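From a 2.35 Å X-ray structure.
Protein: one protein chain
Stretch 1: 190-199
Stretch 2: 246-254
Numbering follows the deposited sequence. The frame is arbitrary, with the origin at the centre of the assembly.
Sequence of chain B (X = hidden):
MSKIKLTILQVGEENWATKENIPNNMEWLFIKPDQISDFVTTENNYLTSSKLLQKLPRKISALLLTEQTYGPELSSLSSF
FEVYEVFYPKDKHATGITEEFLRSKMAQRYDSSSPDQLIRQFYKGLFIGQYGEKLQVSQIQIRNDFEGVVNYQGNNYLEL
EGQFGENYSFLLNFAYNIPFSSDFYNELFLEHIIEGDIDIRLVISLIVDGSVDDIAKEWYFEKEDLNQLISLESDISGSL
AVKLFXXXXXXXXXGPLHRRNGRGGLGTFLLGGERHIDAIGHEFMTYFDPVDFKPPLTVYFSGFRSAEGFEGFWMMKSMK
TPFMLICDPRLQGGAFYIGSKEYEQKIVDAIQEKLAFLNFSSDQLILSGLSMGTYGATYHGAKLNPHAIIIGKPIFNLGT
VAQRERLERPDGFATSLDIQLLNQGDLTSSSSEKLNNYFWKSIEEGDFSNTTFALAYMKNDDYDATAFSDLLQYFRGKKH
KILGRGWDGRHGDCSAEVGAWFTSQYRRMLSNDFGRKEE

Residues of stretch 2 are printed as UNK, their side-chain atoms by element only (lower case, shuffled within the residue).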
# COMPACT_ATOMS: atom_id res chain seq x y z
N LEU B 190 -4.75 5.98 -13.55
CA LEU B 190 -5.36 5.18 -14.60
C LEU B 190 -4.30 4.23 -15.17
O LEU B 190 -3.35 4.68 -15.81
CB LEU B 190 -5.93 6.08 -15.69
CG LEU B 190 -6.42 5.41 -16.96
CD1 LEU B 190 -7.70 4.68 -16.61
CD2 LEU B 190 -6.65 6.44 -18.09
N GLU B 191 -4.47 2.94 -14.94
CA GLU B 191 -3.68 1.94 -15.65
C GLU B 191 -4.03 1.97 -17.12
O GLU B 191 -5.19 1.75 -17.49
CB GLU B 191 -3.99 0.55 -15.12
CG GLU B 191 -3.25 0.16 -13.92
CD GLU B 191 -3.56 -1.26 -13.56
OE1 GLU B 191 -3.95 -1.47 -12.38
OE2 GLU B 191 -3.42 -2.15 -14.45
N HIS B 192 -3.04 2.17 -17.97
CA HIS B 192 -3.30 2.05 -19.39
C HIS B 192 -1.99 1.84 -20.11
O HIS B 192 -0.92 1.99 -19.54
CB HIS B 192 -3.99 3.28 -19.94
CG HIS B 192 -3.10 4.47 -19.93
ND1 HIS B 192 -2.66 5.04 -18.75
CD2 HIS B 192 -2.52 5.17 -20.94
CE1 HIS B 192 -1.86 6.06 -19.04
NE2 HIS B 192 -1.75 6.15 -20.35
N ILE B 193 -2.12 1.52 -21.40
CA ILE B 193 -1.00 1.34 -22.31
C ILE B 193 -1.43 1.83 -23.68
O ILE B 193 -2.55 1.54 -24.13
CB ILE B 193 -0.56 -0.13 -22.37
CG1 ILE B 193 0.32 -0.46 -21.17
CG2 ILE B 193 0.19 -0.40 -23.65
CD1 ILE B 193 0.32 -1.92 -20.87
N ILE B 194 -0.54 2.55 -24.36
CA ILE B 194 -0.74 3.07 -25.71
C ILE B 194 0.17 2.32 -26.66
O ILE B 194 1.33 2.06 -26.33
CB ILE B 194 -0.43 4.57 -25.81
CG1 ILE B 194 -1.19 5.38 -24.76
CG2 ILE B 194 -0.73 5.06 -27.20
CD1 ILE B 194 -2.63 5.09 -24.77
N GLU B 195 -0.33 2.02 -27.86
CA GLU B 195 0.51 1.62 -28.99
C GLU B 195 0.08 2.40 -30.22
O GLU B 195 -1.12 2.47 -30.51
CB GLU B 195 0.42 0.12 -29.26
CG GLU B 195 0.66 -0.74 -28.04
CD GLU B 195 0.16 -2.16 -28.25
OE1 GLU B 195 -0.65 -2.66 -27.43
OE2 GLU B 195 0.59 -2.78 -29.25
N GLY B 196 1.04 2.98 -30.92
CA GLY B 196 0.79 3.79 -32.10
C GLY B 196 0.89 5.27 -31.80
O GLY B 196 1.33 5.70 -30.74
N ASP B 197 0.44 6.06 -32.78
CA ASP B 197 0.41 7.52 -32.64
C ASP B 197 -0.95 7.96 -32.10
O ASP B 197 -1.78 8.54 -32.79
CB ASP B 197 0.72 8.19 -33.98
CG ASP B 197 1.86 7.52 -34.71
OD1 ASP B 197 3.00 7.53 -34.18
OD2 ASP B 197 1.61 6.98 -35.80
N ILE B 198 -1.16 7.66 -30.82
CA ILE B 198 -2.39 8.02 -30.12
C ILE B 198 -2.04 8.96 -28.99
O ILE B 198 -1.06 8.74 -28.27
CB ILE B 198 -3.12 6.80 -29.54
CG1 ILE B 198 -3.36 5.76 -30.61
CG2 ILE B 198 -4.46 7.24 -28.92
CD1 ILE B 198 -4.53 4.88 -30.24
N ASP B 199 -2.85 9.98 -28.82
CA ASP B 199 -2.80 10.79 -27.62
C ASP B 199 -4.16 10.67 -26.94
O ASP B 199 -5.20 10.65 -27.62
CB ASP B 199 -2.46 12.25 -27.95
CG ASP B 199 -1.03 12.41 -28.50
OD1 ASP B 199 -0.26 11.43 -28.50
OD2 ASP B 199 -0.67 13.53 -28.93
N UNK B 246 -9.50 11.21 -27.21
CA UNK B 246 -8.39 10.61 -27.93
C UNK B 246 -8.29 11.23 -29.32
O UNK B 246 -9.23 11.84 -29.83
c UNK B 246 -8.54 9.09 -28.06
N UNK B 247 -7.11 11.05 -29.91
CA UNK B 247 -6.86 11.44 -31.29
C UNK B 247 -5.74 10.57 -31.84
O UNK B 247 -4.91 10.04 -31.09
n UNK B 247 -3.25 16.56 -31.04
c UNK B 247 -5.25 13.34 -30.66
c UNK B 247 -4.91 14.77 -31.03
c UNK B 247 -3.62 15.24 -30.43
c UNK B 247 -6.51 12.93 -31.40
N UNK B 248 -5.73 10.43 -33.16
CA UNK B 248 -4.73 9.62 -33.83
C UNK B 248 -5.22 8.21 -34.12
O UNK B 248 -6.42 7.94 -34.20
N UNK B 249 -4.26 7.31 -34.27
CA UNK B 249 -4.55 5.95 -34.70
C UNK B 249 -3.66 4.98 -33.94
O UNK B 249 -2.47 5.24 -33.74
c UNK B 249 -5.09 3.56 -37.14
c UNK B 249 -3.91 4.43 -36.69
n UNK B 249 -4.48 1.21 -36.22
c UNK B 249 -4.35 5.82 -36.21
c UNK B 249 -4.71 2.08 -37.41
N UNK B 250 -4.24 3.88 -33.53
CA UNK B 250 -3.51 2.83 -32.85
C UNK B 250 -4.41 2.13 -31.84
O UNK B 250 -5.60 1.91 -32.10
N UNK B 251 -3.82 1.80 -30.69
CA UNK B 251 -4.46 0.95 -29.70
C UNK B 251 -4.35 1.60 -28.34
O UNK B 251 -3.27 2.06 -27.95
c UNK B 251 -3.37 -2.54 -31.01
c UNK B 251 -3.83 -0.46 -29.65
c UNK B 251 -3.97 -1.15 -31.00
c UNK B 251 -4.49 -1.29 -28.55
N UNK B 252 -5.47 1.67 -27.62
CA UNK B 252 -5.51 2.02 -26.21
C UNK B 252 -5.94 0.78 -25.46
O UNK B 252 -6.92 0.13 -25.86
c UNK B 252 -6.48 3.18 -25.94
c UNK B 252 -6.28 3.74 -24.54
c UNK B 252 -6.35 4.25 -27.01
N UNK B 253 -5.22 0.43 -24.40
CA UNK B 253 -5.62 -0.60 -23.45
C UNK B 253 -5.83 0.08 -22.11
O UNK B 253 -4.88 0.63 -21.56
c UNK B 253 -3.36 -4.75 -25.39
c UNK B 253 -4.58 -1.72 -23.31
n UNK B 253 -2.06 -4.30 -25.99
c UNK B 253 -4.33 -2.54 -24.55
c UNK B 253 -3.80 -3.93 -24.17
N UNK B 254 -7.04 0.03 -21.59
CA UNK B 254 -7.38 0.63 -20.31
C UNK B 254 -7.53 -0.45 -19.25
O UNK B 254 -8.19 -1.46 -19.49
c UNK B 254 -9.95 3.15 -21.70
c UNK B 254 -8.57 2.59 -21.41
c UNK B 254 -7.64 3.68 -20.89
c UNK B 254 -8.67 1.44 -20.41

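Position 246 carries a single side-chain carbon, its CB. Its CA lies 3.2 Å from Asp-199 O, a CA-H...O contact. One carbon and nothing beyond it make this Ala-246.

Position 247 has four carbons in a row ending in a nitrogen, an extended chain. Its backbone pairs with Asp-199 in both directions: N of 247 to Asp-199 O is 3.0 Å, and Asp-199 N to O of 247 is 3.1 Å. The unbranched chain with a terminal amine is Lys-247. Its NZ stays 4.5 Å from Asp-199 OD2, beyond a salt bridge.

Position 248 has no side-chain atoms, so it is Gly-248. Phi is 96° and psi -157°. A CB here would sit 2.0 Å from Asp-197 O and would also jam against the preceding carbonyl.

Position 249 again shows four carbons and a terminal nitrogen, unbranched. Its backbone N donates to Asp-197 O at 3.1 Å. The side chain stays clear of the other stretch: its nearest atom, CB of 249, is 5.1 Å from Asp-197 O. This is Lys-249.

Position 250 has no side chain and is Gly-250. A modelled CB would clash with Glu-195 O at 2.2 Å. The bare CA instead makes a CA-H...O contact with Glu-195 O at 3.4 Å.

Position 251 has four carbons, forked at the first, with one arm two carbons long. Its backbone bonds Glu-195 twice: N of 251 to Glu-195 O is 2.8 Å, and Glu-195 N to O of 251 is 2.9 Å. The fork at CB identifies Ile-251.

Position 252 has one carbon carrying two more. These methyls meet the CD1 atoms of Ile-194 and Ile-198. The three-carbon fork is Val-252; CG1 lies 3.9 Å from Ile-194 CD1, and CG2 lies 3.8 Å from Ile-198 CD1.

Position 253 has four carbons in a row and a nitrogen that reaches Glu-195. It is Lys-253, and its NZ forms a salt bridge with Glu-195 OE1 at 2.6 Å.

Position 254 has four carbons, forked at the second. The branch packs against His-192 and Leu-190. This is Leu-254, with CD2 4.1 Å from Leu-190 CD2.

The contact is an antiparallel ladder. Paired backbone bonds at Ile-193/Lys-253, Glu-195/Ile-251 and Asp-199/Lys-247 set the register. Both chains turn a corner in the middle, where Gly-196 faces Gly-250 and their CA atoms approach to 4.5 Å. Charged groups share one face with Ile-193 and Ile-251. Ile-194, Val-252 and Leu-254 lie on the other, and Ile-198 reaches Val-252 with its end.

Stretch 2 (246-254) AKGKGIVKL
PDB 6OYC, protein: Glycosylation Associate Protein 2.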